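Local coordinates for phosphate-binding protein (Xanthomonas axonopodis pv. citri, PDB 5UB3), which probably acts as a periplasmic receptor of the phosphonate-binding type, paired with a diguanylate cyclase, and is bound to chloride in this crystal form, at residues S3-G8 with V60-E65; E19-L24 with K246-T251; D47-S52 with E74-A79; P81-E86 with R227-L232; G88-F93 with V209-E214. All blocks are in the same frame, centred on the assembly; numbering follows the deposited sequence. Where two conformers were deposited one is given.

Contact 1 of 5, residues S3-G8 with V60-E65; sequences SVLVLG and VDWVSE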
# COMPACT_ATOMS: atom_id res chain seq x y z
N SER A 3 14.23 10.96 -22.03
CA SER A 3 15.51 11.36 -21.45
C SER A 3 15.41 11.57 -19.89
O SER A 3 16.39 11.67 -19.17
CB SER A 3 15.98 12.63 -22.19
OG SER A 3 17.22 13.03 -21.70
N VAL A 4 14.18 11.68 -19.40
CA VAL A 4 13.91 11.84 -18.01
C VAL A 4 13.32 10.54 -17.44
O VAL A 4 12.48 9.89 -18.09
CB VAL A 4 12.85 12.93 -17.80
CG1 VAL A 4 12.69 13.18 -16.33
CG2 VAL A 4 13.23 14.22 -18.54
N LEU A 5 13.76 10.20 -16.22
CA LEU A 5 13.13 9.13 -15.42
C LEU A 5 12.30 9.76 -14.31
O LEU A 5 12.81 10.50 -13.50
CB LEU A 5 14.18 8.20 -14.79
CG LEU A 5 13.66 7.04 -13.96
CD1 LEU A 5 12.94 6.08 -14.88
CD2 LEU A 5 14.79 6.32 -13.24
N VAL A 6 11.02 9.47 -14.31
CA VAL A 6 10.12 10.03 -13.32
C VAL A 6 9.69 8.97 -12.29
O VAL A 6 9.07 7.97 -12.66
CB VAL A 6 8.85 10.64 -14.01
CG1 VAL A 6 8.10 11.43 -12.96
CG2 VAL A 6 9.27 11.56 -15.15
N LEU A 7 10.00 9.21 -11.03
CA LEU A 7 9.72 8.27 -9.94
C LEU A 7 8.54 8.85 -9.22
O LEU A 7 8.47 10.07 -8.97
CB LEU A 7 10.89 8.13 -8.99
CG LEU A 7 10.77 7.53 -7.58
CD1 LEU A 7 10.30 6.10 -7.54
CD2 LEU A 7 12.11 7.66 -6.90
N GLY A 8 7.63 7.98 -8.83
CA GLY A 8 6.47 8.47 -8.11
C GLY A 8 5.97 7.49 -7.07
O GLY A 8 6.55 6.47 -6.85
N VAL A 60 4.69 9.40 -15.40
CA VAL A 60 5.43 8.73 -14.40
C VAL A 60 5.92 7.45 -14.99
O VAL A 60 5.19 6.70 -15.66
CB VAL A 60 4.53 8.45 -13.19
CG1 VAL A 60 5.18 7.49 -12.20
CG2 VAL A 60 4.19 9.79 -12.51
N ASP A 61 7.16 7.13 -14.65
CA ASP A 61 7.78 5.92 -15.15
C ASP A 61 7.83 4.77 -14.19
O ASP A 61 7.78 3.64 -14.62
CB ASP A 61 9.16 6.22 -15.58
CG ASP A 61 9.21 7.22 -16.73
OD1 ASP A 61 8.61 6.95 -17.77
OD2 ASP A 61 9.85 8.26 -16.56
N TRP A 62 7.99 5.06 -12.91
CA TRP A 62 8.37 4.08 -11.94
C TRP A 62 7.75 4.49 -10.62
O TRP A 62 7.83 5.65 -10.24
CB TRP A 62 9.90 4.02 -11.89
CG TRP A 62 10.50 3.43 -10.65
CD1 TRP A 62 10.04 2.38 -9.89
CD2 TRP A 62 11.72 3.85 -10.04
NE1 TRP A 62 10.88 2.15 -8.81
CE2 TRP A 62 11.93 3.01 -8.90
CE3 TRP A 62 12.65 4.84 -10.35
CZ2 TRP A 62 13.02 3.20 -8.03
CZ3 TRP A 62 13.77 4.99 -9.48
CH2 TRP A 62 13.92 4.18 -8.35
N VAL A 63 7.03 3.56 -10.00
CA VAL A 63 6.47 3.80 -8.68
C VAL A 63 6.86 2.65 -7.76
O VAL A 63 7.00 1.53 -8.22
CB VAL A 63 4.96 3.97 -8.70
CG1 VAL A 63 4.51 5.16 -9.55
CG2 VAL A 63 4.29 2.67 -9.12
N SER A 64 6.97 2.94 -6.47
CA SER A 64 7.21 1.93 -5.50
C SER A 64 5.99 1.97 -4.64
O SER A 64 5.76 2.98 -4.05
CB SER A 64 8.43 2.25 -4.66
OG SER A 64 8.72 1.15 -3.80
N GLU A 65 5.22 0.89 -4.59
CA GLU A 65 3.86 0.86 -3.94
C GLU A 65 3.65 -0.41 -3.19
O GLU A 65 4.31 -1.44 -3.48
CB GLU A 65 2.77 0.86 -4.99
CG GLU A 65 2.67 2.13 -5.76
CD GLU A 65 2.22 3.31 -4.96
OE1 GLU A 65 1.73 3.15 -3.85
OE2 GLU A 65 2.38 4.42 -5.50
O HOH W 1 9.76 9.97 -18.55
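Val-6 to Gly-8 and Trp-62 to Val-63 form a buried pairing of two parallel strands, 4-8 and 62-66, in one lobe of the protein. Leu-7 lies beside Trp-62, and Gly-8 beside Val-63. Gly-8 N donates to Trp-62 O at 2.7 Å. Val-6 O takes Asp-61 N at 2.9 Å and also Trp-62 N, in a weaker bond. Asp-61 then adds its side chain. Its CG is anti to the carbonyl carbon (chi1 -63°), and OD2 receives Val-6 N at 2.8 Å through the anti lone pair. A water 2.6 Å from Asp-61 OD2 is placed to donate to Val-4 O as well, and so can bridge the segments. The other oxygen, OD1, forms a salt bridge with Arg-217.

On one side of the strands, Leu-7 CD1 sits over the face of the Trp-62 indole. It is 3.7 Å from the centroid of the six-membered ring, a CH-pi contact. Leu-5 CD2 reaches Trp-62 CE3 obliquely at 3.9 Å. Trp-62 NE1 is bonded to Glu-214. Helix 14-28 packs on the side of Leu-7 and Trp-62, and helix 48-56 on that of Val-60 and Val-63. Parallel strands between helix layers are characteristic of the alpha/beta lobes of periplasmic binding proteins.

Contact 2 of 5, residues E19-L24 with K246-T251; sequences EQLKPL and KRFFDT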
# COMPACT_ATOMS: atom_id res chain seq x y z
N GLU A 19 10.86 13.56 0.02
CA GLU A 19 12.16 13.25 0.63
C GLU A 19 12.52 11.77 0.64
O GLU A 19 13.65 11.41 0.77
CB GLU A 19 12.16 13.69 2.09
CG GLU A 19 11.90 15.19 2.33
CD GLU A 19 11.68 15.45 3.81
OE1 GLU A 19 10.79 14.80 4.43
OE2 GLU A 19 12.43 16.25 4.38
N GLN A 20 11.50 10.93 0.62
CA GLN A 20 11.64 9.49 0.57
C GLN A 20 12.07 8.96 -0.81
O GLN A 20 12.74 7.94 -0.92
CB GLN A 20 10.31 8.88 1.06
CG GLN A 20 10.01 9.32 2.49
CD GLN A 20 9.30 8.26 3.32
OE1 GLN A 20 8.07 8.15 3.26
NE2 GLN A 20 10.09 7.43 4.05
N LEU A 21 11.76 9.71 -1.86
CA LEU A 21 12.02 9.32 -3.20
C LEU A 21 13.27 9.94 -3.83
O LEU A 21 13.96 9.28 -4.61
CB LEU A 21 10.80 9.71 -4.04
CG LEU A 21 9.49 9.04 -3.58
CD1 LEU A 21 8.39 9.69 -4.40
CD2 LEU A 21 9.52 7.55 -3.83
N LYS A 22 13.57 11.20 -3.50
CA LYS A 22 14.63 11.92 -4.22
C LYS A 22 15.99 11.29 -4.04
O LYS A 22 16.72 11.12 -5.02
CB LYS A 22 14.69 13.40 -3.84
CG LYS A 22 15.81 14.17 -4.55
CD LYS A 22 15.59 14.14 -6.06
CE LYS A 22 16.23 15.30 -6.84
NZ LYS A 22 15.78 15.26 -8.27
N PRO A 23 16.36 10.93 -2.79
CA PRO A 23 17.68 10.30 -2.64
C PRO A 23 17.93 9.07 -3.54
O PRO A 23 18.98 8.98 -4.18
CB PRO A 23 17.73 9.92 -1.17
CG PRO A 23 16.81 10.88 -0.51
CD PRO A 23 15.68 11.05 -1.48
N LEU A 24 16.96 8.14 -3.63
CA LEU A 24 17.20 6.96 -4.47
C LEU A 24 17.17 7.32 -5.96
O LEU A 24 17.95 6.74 -6.74
CB LEU A 24 16.20 5.84 -4.15
CG LEU A 24 16.38 4.56 -4.95
CD1 LEU A 24 17.76 3.96 -4.62
CD2 LEU A 24 15.25 3.55 -4.69
N LYS A 246 17.30 3.69 2.90
CA LYS A 246 16.69 3.88 4.23
C LYS A 246 15.52 4.85 4.10
O LYS A 246 14.39 4.59 4.57
CB LYS A 246 17.77 4.34 5.24
CG LYS A 246 17.29 4.83 6.62
CD LYS A 246 16.29 3.90 7.31
CE LYS A 246 16.95 2.63 7.88
NZ LYS A 246 17.67 2.85 9.16
N ARG A 247 15.79 5.92 3.36
CA ARG A 247 14.80 6.97 3.10
C ARG A 247 13.62 6.45 2.23
O ARG A 247 12.47 6.93 2.32
CB ARG A 247 15.51 8.11 2.35
CG ARG A 247 16.65 8.83 3.11
CD ARG A 247 16.26 9.94 4.07
NE ARG A 247 14.87 10.38 3.98
CZ ARG A 247 14.29 11.23 4.82
NH1 ARG A 247 13.00 11.54 4.65
NH2 ARG A 247 14.97 11.80 5.81
N PHE A 248 13.94 5.48 1.36
CA PHE A 248 13.00 4.89 0.45
C PHE A 248 12.17 3.82 1.18
O PHE A 248 12.23 2.65 0.84
CB PHE A 248 13.78 4.32 -0.74
CG PHE A 248 12.97 4.04 -1.98
CD1 PHE A 248 12.44 5.06 -2.71
CD2 PHE A 248 12.82 2.76 -2.46
CE1 PHE A 248 11.77 4.81 -3.89
CE2 PHE A 248 12.16 2.49 -3.64
CZ PHE A 248 11.59 3.52 -4.33
N PHE A 249 11.36 4.25 2.15
CA PHE A 249 10.43 3.38 2.91
C PHE A 249 11.16 2.23 3.56
O PHE A 249 10.61 1.12 3.71
CB PHE A 249 9.38 2.87 1.95
CG PHE A 249 8.90 3.93 1.03
CD1 PHE A 249 8.28 5.06 1.54
CD2 PHE A 249 9.19 3.89 -0.34
CE1 PHE A 249 7.89 6.10 0.71
CE2 PHE A 249 8.79 4.91 -1.18
CZ PHE A 249 8.12 6.02 -0.65
N ASP A 250 12.40 2.52 3.94
CA ASP A 250 13.30 1.56 4.57
C ASP A 250 13.41 0.33 3.74
O ASP A 250 13.19 -0.78 4.19
CB ASP A 250 12.85 1.27 5.99
CG ASP A 250 13.90 0.49 6.79
OD1 ASP A 250 15.10 0.55 6.53
OD2 ASP A 250 13.50 -0.23 7.66
N THR A 251 13.73 0.51 2.47
CA THR A 251 13.85 -0.66 1.58
C THR A 251 15.13 -1.42 1.92
O THR A 251 16.18 -0.84 2.02
CB THR A 251 13.80 -0.24 0.11
OG1 THR A 251 12.50 0.35 -0.15
CG2 THR A 251 14.08 -1.43 -0.80
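Gln-20 reaches across to Arg-247 with its side-chain amide. NE2 donates to Arg-247 O at 3.0 Å, but the bond is bent to 123° and weak. The same carbonyl also takes a weak bond from Phe-249 N, so two imperfect donors share it. Gln-20 OE1 is bonded to His-17 within its own helix and lies 3.3 Å from Phe-249 CE1. The amide and this ring are steeply turned, with planes 71° apart. Farther out, Glu-19 OE1 and Arg-247 NH1 form a long salt bridge of 3.9 Å. At that length, and on exposed side chains, it is probably a weak pairing.

The buried side is mostly apolar. Leu-24 CD2 stands over the centre of the Phe-248 ring, 3.3 Å from the centroid, in a close CH-pi contact. Phe-249 CE2 lies over the rim of the opposite face. Gln-20 O meets the ring edge in its plane, 3.4 Å from Phe-248 CD1. Leu-21 CD2 touches both phenyl rings, 3.5 Å from Phe-248 CE1 and 3.8 Å from Phe-249 CZ. Phe-248 packs on Trp-62 and Leu-7, which ties this corner to the strands. The arrangement is that of helix 242-247 leaving through an inverse gamma turn centred on Phe-248, docked against helix 14-28.

Contact 3 of 5, residues D47-S52 with E74-A79; sequences DARQMS and EQRGSA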
# COMPACT_ATOMS: atom_id res chain seq x y z
N ASP A 47 -4.03 9.68 -5.71
CA ASP A 47 -4.73 8.39 -5.62
C ASP A 47 -4.37 7.52 -6.80
O ASP A 47 -3.68 8.00 -7.72
CB ASP A 47 -6.24 8.59 -5.51
CG ASP A 47 -6.78 9.46 -6.63
OD1 ASP A 47 -6.56 9.17 -7.81
OD2 ASP A 47 -7.35 10.49 -6.29
N ALA A 48 -4.82 6.27 -6.76
CA ALA A 48 -4.52 5.24 -7.77
C ALA A 48 -5.03 5.61 -9.16
O ALA A 48 -4.38 5.34 -10.20
CB ALA A 48 -5.07 3.89 -7.35
N ARG A 49 -6.20 6.24 -9.19
CA ARG A 49 -6.77 6.65 -10.44
C ARG A 49 -5.97 7.69 -11.17
O ARG A 49 -5.67 7.53 -12.35
CB ARG A 49 -8.18 7.20 -10.25
CG ARG A 49 -9.15 6.08 -10.08
CD ARG A 49 -10.50 6.54 -10.62
NE ARG A 49 -11.30 7.14 -9.59
CZ ARG A 49 -12.41 7.84 -9.84
NH1 ARG A 49 -12.81 8.05 -11.09
NH2 ARG A 49 -13.10 8.34 -8.82
N GLN A 50 -5.63 8.76 -10.46
CA GLN A 50 -4.69 9.73 -11.02
C GLN A 50 -3.34 9.17 -11.40
O GLN A 50 -2.71 9.62 -12.36
CB GLN A 50 -4.51 10.92 -10.05
CG GLN A 50 -3.83 12.15 -10.67
CD GLN A 50 -4.63 12.68 -11.86
OE1 GLN A 50 -5.73 13.17 -11.67
NE2 GLN A 50 -4.09 12.55 -13.08
N MET A 51 -2.81 8.30 -10.56
CA MET A 51 -1.48 7.78 -10.83
C MET A 51 -1.54 6.90 -12.08
O MET A 51 -0.64 6.93 -12.93
CB MET A 51 -0.98 6.96 -9.66
CG MET A 51 0.41 6.39 -9.94
SD MET A 51 1.70 7.55 -10.42
CE MET A 51 2.25 8.07 -8.81
N SER A 52 -2.63 6.13 -12.19
CA SER A 52 -2.87 5.35 -13.40
C SER A 52 -2.94 6.23 -14.62
O SER A 52 -2.37 5.89 -15.64
CB SER A 52 -4.08 4.41 -13.30
OG SER A 52 -4.41 3.87 -14.59
N GLU A 74 -1.89 -2.01 -12.15
CA GLU A 74 -1.81 -3.05 -13.20
C GLU A 74 -3.18 -3.31 -13.83
O GLU A 74 -3.28 -3.46 -15.03
CB GLU A 74 -1.22 -4.36 -12.67
CG GLU A 74 -0.83 -5.32 -13.78
CD GLU A 74 -0.18 -6.58 -13.27
OE1 GLU A 74 0.85 -7.01 -13.81
OE2 GLU A 74 -0.76 -7.16 -12.39
N GLN A 75 -4.22 -3.35 -13.01
CA GLN A 75 -5.58 -3.64 -13.54
C GLN A 75 -6.09 -2.62 -14.50
O GLN A 75 -6.75 -2.96 -15.46
CB GLN A 75 -6.59 -3.75 -12.42
CG GLN A 75 -6.44 -5.01 -11.64
CD GLN A 75 -7.23 -4.97 -10.35
OE1 GLN A 75 -8.02 -4.03 -10.09
NE2 GLN A 75 -7.06 -6.03 -9.55
N ARG A 76 -5.80 -1.36 -14.22
CA ARG A 76 -6.09 -0.30 -15.15
C ARG A 76 -5.14 -0.31 -16.35
O ARG A 76 -5.28 0.54 -17.19
CB ARG A 76 -6.08 1.05 -14.44
CG ARG A 76 -7.16 1.15 -13.38
CD ARG A 76 -7.03 2.48 -12.68
NE ARG A 76 -8.24 2.77 -11.93
CZ ARG A 76 -8.44 2.50 -10.65
NH1 ARG A 76 -7.52 1.91 -9.89
NH2 ARG A 76 -9.60 2.85 -10.11
N GLY A 77 -4.22 -1.26 -16.48
CA GLY A 77 -3.41 -1.37 -17.70
C GLY A 77 -2.24 -0.40 -17.81
O GLY A 77 -1.63 -0.28 -18.88
N SER A 78 -1.89 0.25 -16.71
CA SER A 78 -0.98 1.36 -16.74
C SER A 78 0.46 1.04 -16.23
O SER A 78 1.40 1.81 -16.48
CB SER A 78 -1.64 2.50 -16.01
OG SER A 78 -1.74 2.27 -14.63
N ALA A 79 0.66 -0.14 -15.66
CA ALA A 79 1.93 -0.54 -15.10
C ALA A 79 2.07 -2.07 -14.88
O ALA A 79 1.07 -2.79 -14.75
CB ALA A 79 2.12 0.18 -13.81
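Ser-52 and Arg-76 meet where the first turns of helix 48-56 pack against the Schellman end of helix 67-75. Gly-77, with positive phi, closes that second helix by giving its N to Glu-74 O at 2.8 Å. The first helix is capped at its start by Asp-47. Its OD1 receives Gln-50 N at 2.8 Å, in a nearly straight bond of 174°.

Between the two ends, the Arg-76 side chain runs extended from CG to NE, past Ser-52 toward Ala-48 and Arg-49. Ser-52 OG touches its base, 3.3 Å from Arg-76 CB. Farther out, Arg-49 CG lies over one face of the Arg-76 guanidinium, 3.3 Å from NH2. Ala-48 CB comes within 4.0 Å of Arg-76 NH1. Arg-49 offers its aliphatic CG, not its charged end, to the guanidinium: Arg-49 NE stays 4.6 Å from Arg-76 NH2. These like charges, with Arg-276 also near, would probably repel one another.

The one hydrogen bond between the segments joins Ser-52 OG and Ser-78 OG at 3.1 Å, and it is weak. Each hydroxyl has a second partner. Ser-78 OG is bonded to Leu-73 O in the last turns of helix 67-75, and Ser-52 OG to Arg-56 in its own helix. The contact is thus a helix start, with its N-cap, set beside a C-terminal Schellman motif that leads into strand 79-87.

Contact 4 of 5, residues P81-E86 with R227-L232; sequences PLLMTE and RLRVVL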
# COMPACT_ATOMS: atom_id res chain seq x y z
N PRO A 81 4.81 -5.23 -12.88
CA PRO A 81 5.86 -5.37 -11.88
C PRO A 81 7.29 -5.42 -12.43
O PRO A 81 7.50 -6.04 -13.47
CB PRO A 81 5.50 -6.69 -11.17
CG PRO A 81 4.05 -6.93 -11.48
CD PRO A 81 3.79 -6.30 -12.79
N LEU A 82 8.22 -4.77 -11.76
CA LEU A 82 9.62 -4.78 -12.12
C LEU A 82 10.38 -5.69 -11.16
O LEU A 82 11.15 -6.54 -11.62
CB LEU A 82 10.19 -3.38 -11.95
CG LEU A 82 11.66 -3.21 -12.35
CD1 LEU A 82 11.72 -2.99 -13.82
CD2 LEU A 82 12.25 -2.03 -11.61
N LEU A 83 10.21 -5.44 -9.86
CA LEU A 83 10.94 -6.10 -8.76
C LEU A 83 10.01 -6.24 -7.58
O LEU A 83 9.15 -5.40 -7.39
CB LEU A 83 12.15 -5.27 -8.30
CG LEU A 83 13.35 -5.23 -9.23
CD1 LEU A 83 14.38 -4.22 -8.79
CD2 LEU A 83 13.92 -6.64 -9.39
N MET A 84 10.12 -7.31 -6.81
CA MET A 84 9.46 -7.40 -5.52
C MET A 84 10.34 -6.68 -4.51
O MET A 84 11.56 -6.73 -4.60
CB MET A 84 9.21 -8.85 -5.07
CG MET A 84 8.39 -9.65 -6.02
SD MET A 84 6.78 -8.97 -6.43
CE MET A 84 6.03 -8.95 -4.78
N THR A 85 9.71 -5.98 -3.58
CA THR A 85 10.38 -5.06 -2.69
C THR A 85 10.19 -5.50 -1.26
O THR A 85 9.07 -5.84 -0.83
CB THR A 85 9.89 -3.62 -2.92
OG1 THR A 85 10.02 -3.35 -4.32
CG2 THR A 85 10.63 -2.59 -2.11
N GLU A 86 11.31 -5.47 -0.53
CA GLU A 86 11.33 -5.83 0.89
C GLU A 86 11.51 -4.54 1.63
O GLU A 86 12.45 -3.77 1.36
CB GLU A 86 12.53 -6.76 1.14
CG GLU A 86 12.55 -7.35 2.52
CD GLU A 86 13.87 -8.08 2.75
OE1 GLU A 86 13.99 -9.23 2.23
OE2 GLU A 86 14.73 -7.44 3.40
N ARG A 227 17.55 -1.95 -17.37
CA ARG A 227 18.67 -1.33 -16.68
C ARG A 227 18.21 -0.85 -15.31
O ARG A 227 18.93 -0.98 -14.34
CB ARG A 227 19.17 -0.14 -17.51
CG ARG A 227 20.27 0.66 -16.85
CD ARG A 227 21.57 -0.16 -16.72
NE ARG A 227 22.51 0.56 -15.84
CZ ARG A 227 23.52 0.01 -15.15
NH1 ARG A 227 23.76 -1.31 -15.20
NH2 ARG A 227 24.28 0.80 -14.38
N LEU A 228 17.00 -0.29 -15.24
CA LEU A 228 16.43 0.06 -13.93
C LEU A 228 16.46 -1.13 -12.95
O LEU A 228 16.86 -0.96 -11.79
CB LEU A 228 14.99 0.54 -14.03
CG LEU A 228 14.34 1.10 -12.76
CD1 LEU A 228 15.14 2.21 -12.06
CD2 LEU A 228 12.97 1.63 -13.13
N ARG A 229 16.01 -2.27 -13.44
CA ARG A 229 15.95 -3.51 -12.68
C ARG A 229 17.36 -3.84 -12.21
O ARG A 229 17.57 -4.10 -11.05
CB ARG A 229 15.38 -4.65 -13.53
CG ARG A 229 15.08 -5.84 -12.64
CD ARG A 229 14.53 -7.07 -13.31
NE ARG A 229 13.21 -6.85 -13.86
CZ ARG A 229 12.97 -6.53 -15.13
NH1 ARG A 229 13.99 -6.34 -15.96
NH2 ARG A 229 11.71 -6.42 -15.57
N VAL A 230 18.32 -3.79 -13.12
CA VAL A 230 19.70 -4.11 -12.76
C VAL A 230 20.14 -3.11 -11.71
O VAL A 230 20.69 -3.53 -10.64
CB VAL A 230 20.61 -4.16 -14.00
CG1 VAL A 230 22.07 -4.30 -13.59
CG2 VAL A 230 20.21 -5.34 -14.88
N VAL A 231 19.85 -1.83 -11.93
CA VAL A 231 20.39 -0.85 -10.98
C VAL A 231 19.81 -1.04 -9.56
O VAL A 231 20.51 -0.97 -8.55
CB VAL A 231 20.12 0.58 -11.48
CG1 VAL A 231 20.41 1.59 -10.40
CG2 VAL A 231 20.96 0.87 -12.71
N LEU A 232 18.50 -1.27 -9.47
CA LEU A 232 17.88 -1.47 -8.17
C LEU A 232 18.39 -2.74 -7.48
O LEU A 232 18.76 -2.72 -6.29
CB LEU A 232 16.34 -1.51 -8.35
CG LEU A 232 15.85 -0.10 -8.65
CD1 LEU A 232 14.37 -0.15 -8.97
CD2 LEU A 232 16.17 0.91 -7.55
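Leu-83 and Leu-232 form the tight part of this contact between strand 79-87 and helix 222-235. Leu-83 CD1 presses on Leu-232 CB at 3.4 Å, closer than usual for two carbons. Leu-83 CD2 lies 3.5 Å from Arg-229 CG, so the arginine stem belongs to this packing. Leu-82 completes the buried side. Its CG is anti to the backbone N (chi1 -177°). The Leu-82 side chain crosses those of Leu-228 and Leu-232 at about a right angle, touching both with CD2. Leu-82 CD2 is 3.9 Å from Leu-228 CG and equally far from Leu-232 CD1. Leu-24 and Val-28 of helix 14-28 cover Leu-232 from a further direction.

The looser side is the guanidinium end of Arg-229, a partly exposed residue. Its chain bends at chi3 (-66°) and slides past Leu-82 in the opposite direction. Leu-82 CD1 rests over the rim of one guanidinium face, 3.9 Å from Arg-229 NH2. Leu-82 and Leu-83 together face Glu-214 in a classic beta bulge. Arg-229 NE donates to Leu-82 O at 3.1 Å, tilted from the carbonyl plane. Its NH2 holds Glu-225 in a salt bridge. Arg-229 thus combines packing and polar bonding: its stem extends the leucine cluster, while its charged end bonds a bulge carbonyl and is probably balanced by Glu-225.

Contact 5 of 5, residues G88-F93 with V209-E214; sequences GGLRDF and VPRAVE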
# COMPACT_ATOMS: atom_id res chain seq x y z
N GLY A 88 11.65 -2.76 5.57
CA GLY A 88 11.99 -3.06 6.96
C GLY A 88 12.33 -4.50 7.26
O GLY A 88 11.89 -5.00 8.27
N GLY A 89 13.04 -5.16 6.37
CA GLY A 89 13.34 -6.57 6.52
C GLY A 89 12.21 -7.57 6.27
O GLY A 89 12.41 -8.78 6.42
N LEU A 90 11.02 -7.11 5.87
CA LEU A 90 9.87 -8.01 5.71
C LEU A 90 9.44 -7.99 4.28
O LEU A 90 9.18 -6.93 3.69
CB LEU A 90 8.70 -7.51 6.57
CG LEU A 90 8.99 -7.41 8.06
CD1 LEU A 90 7.84 -6.77 8.79
CD2 LEU A 90 9.29 -8.79 8.65
N ARG A 91 9.33 -9.17 3.73
CA ARG A 91 8.80 -9.32 2.41
C ARG A 91 7.29 -9.27 2.34
O ARG A 91 6.76 -8.95 1.28
CB ARG A 91 9.19 -10.67 1.92
CG ARG A 91 10.67 -10.77 1.62
CD ARG A 91 10.71 -12.02 0.78
NE ARG A 91 12.00 -12.44 0.39
CZ ARG A 91 12.20 -13.63 -0.17
NH1 ARG A 91 11.16 -14.45 -0.42
NH2 ARG A 91 13.43 -13.99 -0.53
N ASP A 92 6.63 -9.71 3.43
CA ASP A 92 5.17 -9.88 3.49
C ASP A 92 4.59 -8.99 4.55
O ASP A 92 5.27 -8.50 5.47
CB ASP A 92 4.77 -11.32 3.83
CG ASP A 92 4.92 -12.29 2.67
OD1 ASP A 92 5.40 -11.94 1.55
OD2 ASP A 92 4.49 -13.47 2.86
N PHE A 93 3.30 -8.75 4.41
CA PHE A 93 2.54 -8.25 5.51
C PHE A 93 1.10 -8.75 5.47
O PHE A 93 0.72 -9.40 4.51
CB PHE A 93 2.71 -6.73 5.61
CG PHE A 93 2.00 -5.92 4.54
CD1 PHE A 93 1.46 -6.47 3.38
CD2 PHE A 93 1.90 -4.54 4.75
CE1 PHE A 93 0.83 -5.68 2.44
CE2 PHE A 93 1.27 -3.72 3.81
CZ PHE A 93 0.72 -4.30 2.66
N VAL A 209 0.42 -11.24 2.30
CA VAL A 209 0.68 -11.03 0.87
C VAL A 209 2.04 -10.39 0.80
O VAL A 209 2.50 -9.83 1.78
CB VAL A 209 -0.41 -10.11 0.23
CG1 VAL A 209 -1.80 -10.75 0.29
CG2 VAL A 209 -0.41 -8.77 0.90
N PRO A 210 2.67 -10.40 -0.39
CA PRO A 210 3.86 -9.63 -0.51
C PRO A 210 3.54 -8.18 -0.27
O PRO A 210 2.53 -7.67 -0.70
CB PRO A 210 4.35 -9.85 -1.92
CG PRO A 210 3.38 -10.72 -2.57
CD PRO A 210 2.20 -10.94 -1.66
N ARG A 211 4.47 -7.56 0.40
CA ARG A 211 4.35 -6.25 0.95
C ARG A 211 4.40 -5.12 -0.06
O ARG A 211 3.60 -4.18 -0.04
CB ARG A 211 5.53 -6.14 1.90
CG ARG A 211 5.68 -4.80 2.43
CD ARG A 211 6.07 -4.82 3.84
NE ARG A 211 5.73 -3.51 4.31
CZ ARG A 211 6.30 -2.92 5.34
NH1 ARG A 211 7.25 -3.54 6.06
NH2 ARG A 211 5.89 -1.71 5.64
N ALA A 212 5.39 -5.15 -0.95
CA ALA A 212 5.57 -4.01 -1.86
C ALA A 212 6.25 -4.46 -3.10
O ALA A 212 6.79 -5.56 -3.13
CB ALA A 212 6.33 -2.89 -1.21
N VAL A 213 6.19 -3.60 -4.13
CA VAL A 213 6.63 -3.97 -5.47
C VAL A 213 6.97 -2.69 -6.19
O VAL A 213 6.30 -1.65 -6.05
CB VAL A 213 5.53 -4.76 -6.22
CG1 VAL A 213 4.24 -4.03 -6.27
CG2 VAL A 213 5.92 -5.17 -7.63
N GLU A 214 8.03 -2.75 -6.99
CA GLU A 214 8.36 -1.69 -7.92
C GLU A 214 7.59 -1.94 -9.21
O GLU A 214 7.66 -3.02 -9.81
CB GLU A 214 9.90 -1.73 -8.20
CG GLU A 214 10.71 -1.66 -6.92
CD GLU A 214 10.29 -0.48 -6.07
OE1 GLU A 214 10.35 0.63 -6.61
OE2 GLU A 214 9.89 -0.67 -4.89
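Phe-93 and Val-209 bond to each other twice through their backbones, as a hydrogen-bonded antiparallel pair. Phe-93 N gives to Val-209 O at 3.0 Å, and Val-209 N gives to Phe-93 O at 2.9 Å. A third bond, from Arg-211 N to Arg-91 O at 2.8 Å, lies beyond the non-hydrogen-bonded pair of Asp-92 and Pro-210. Pro-210 lacks an N-H, but in such a pair none would point to Asp-92. Asp-92 CA adds a CA-H...O contact to Val-209 O at 3.2 Å.

Phe-93 CG lies between the backbone N and the carbonyl carbon (chi1 72°), and the ring end comes nearer the partner strand. Val-209 CG2 meets the ring edge, 3.7 Å from Phe-93 CE1. Arg-211 CA stands over a face, 4.2 Å from the ring centroid. The Arg-211 guanidinium is turned only 19° from the ring plane, and NE lies 4.0 Å from Phe-93 CD2. This NE is buried and has no partner in the model.

Both Asp-92 oxygens have partners beyond the two segments; OD2 forms a salt bridge with Arg-264. Glu-214 bonds Trp-62, Ser-64 and Thr-85. The backbone groups thus carry the pairing, and the aromatic packing probably costs one buried, unpaired arginine N-H.

In the fold
The contacts lie mostly in one lobe. Contact 1 pairs strands 4-8 and 62-66, and contact 2 covers them with helix 14-28; the centres of contacts 1 and 2 are about 13 Å apart. Contact 3 packs on another side through Met-51, which touches Val-60 and Val-63. Strand 209-217 neighbours strands 62-66 and 79-87, and its Glu-214 ties contacts 1 and 4 to contact 5. Contact 5 is closest to the chain's centre, about 10 Å away. Along the chain, contacts 3, 4 and 5 all fall between the two segments of contact 2, and contact 5 falls within contact 4; contacts 1 and 2 interleave. Strands 92-100 and 209-217 probably belong to the interlobe connection, as in related binding proteins.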